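Local coordinates for protease Do-like 1, chloroplastic (PDB 3QO6) that is a chloroplast serine protease of the HtrA family that takes part in photosystem II repair during light exposure and may degrade damaged proteins, at the interface of chains A and B. Residues are numbered along the deposited sequence; one frame, centred on the assembly and turned at random. Chains: chain A/B, Protease Do-like 1, chloroplastic.

The interface of chains A and B. Residues chain A 148, 150, 172, 207; chain B 144-146, 174.
The methyl CG2 of B:Thr145 lies against CB of A:Asp172 at 3.9 Å, and the methyl of B:Ala174 rests on CA of A:Gly207, where no side chain intervenes. These small groups form the apolar middle of a subunit contact between HtrA protease domains, made by loops and by strand 143-151 of both chains. The threonine methyl is turned to the partner because CG2 stands anti to the carbonyl carbon, while OG1 of B:Thr145 (chi1 50°) points back into its own subunit and donates to the carbonyl O of B:Ala174, 2.8 Å away, on a lone pair in the carbonyl plane. To one side, A:Val148 and B:Thr146 meet tip to tip, CG1 against OG1 at 3.9 Å, a contact of van der Waals type. The carboxylate of A:Asp172 spans the seam. Its OD1 accepts the backbone N of A:Val148 in a nearly straight bond (178° at H), which helps set the turn of the carboxylate, leaving OD2 toward chain B. There OD2 of A:Asp172 takes a weak bond from the backbone N of B:Thr146 and lies 2.6 Å from water 1; the same water touches O of B:Thr146 and N of B:Ala174, so it ties the acid to two backbone segments of the neighbour. At the far rim, A:Ser150 and B:Leu144 pair twice. The B:Leu144 N donates to the A:Ser150 carbonyl O at 3.1 Å. In return OG of A:Ser150, beside its backbone N, reaches the carbonyl O of B:Leu144 almost head-on, with a C=O...OG angle of 174° and a distance of 2.6 Å from OG to that O.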
# COMPACT_ATOMS: atom_id res chain seq x y z
N VAL A 148 -15.46 26.06 -19.89
CA VAL A 148 -16.72 26.16 -20.62
C VAL A 148 -17.72 25.23 -19.99
O VAL A 148 -17.37 24.47 -19.08
CB VAL A 148 -16.58 25.75 -22.10
CG1 VAL A 148 -15.57 26.63 -22.81
CG2 VAL A 148 -16.21 24.28 -22.18
N SER A 150 -19.30 22.05 -20.17
CA SER A 150 -18.93 20.83 -20.88
C SER A 150 -20.08 19.88 -21.11
O SER A 150 -20.05 19.08 -22.05
CB SER A 150 -17.86 20.09 -20.10
OG SER A 150 -16.62 20.74 -20.23
N ASP A 172 -15.25 22.21 -17.36
CA ASP A 172 -13.84 21.86 -17.29
C ASP A 172 -13.01 23.01 -16.67
O ASP A 172 -11.78 23.06 -16.81
CB ASP A 172 -13.31 21.47 -18.67
CG ASP A 172 -13.46 22.57 -19.69
OD1 ASP A 172 -14.21 23.55 -19.40
OD2 ASP A 172 -12.83 22.45 -20.77
N GLY A 207 -10.51 18.18 -14.88
CA GLY A 207 -11.39 18.56 -15.96
C GLY A 207 -12.88 18.28 -15.91
O GLY A 207 -13.57 18.71 -16.84
N LEU B 144 -17.84 18.14 -23.97
CA LEU B 144 -16.99 19.04 -24.72
C LEU B 144 -15.92 19.63 -23.79
O LEU B 144 -16.20 20.06 -22.67
CB LEU B 144 -17.84 20.18 -25.30
CG LEU B 144 -17.07 21.39 -25.84
CD1 LEU B 144 -16.54 21.07 -27.21
CD2 LEU B 144 -17.95 22.58 -25.91
N THR B 145 -14.68 19.64 -24.24
CA THR B 145 -13.63 20.29 -23.47
C THR B 145 -12.82 21.03 -24.50
O THR B 145 -12.62 20.56 -25.62
CB THR B 145 -12.70 19.32 -22.70
OG1 THR B 145 -12.24 18.30 -23.60
CG2 THR B 145 -13.42 18.73 -21.44
N THR B 146 -12.37 22.22 -24.13
CA THR B 146 -11.60 23.00 -25.08
C THR B 146 -10.23 23.30 -24.50
O THR B 146 -10.02 23.23 -23.29
CB THR B 146 -12.27 24.35 -25.39
OG1 THR B 146 -12.24 25.15 -24.21
CG2 THR B 146 -13.72 24.14 -25.86
N ALA B 174 -8.92 19.20 -21.60
CA ALA B 174 -9.12 18.06 -20.70
C ALA B 174 -9.45 16.75 -21.44
O ALA B 174 -10.45 16.65 -22.17
CB ALA B 174 -10.23 18.40 -19.72
O HOH W 1 -10.34 21.63 -20.86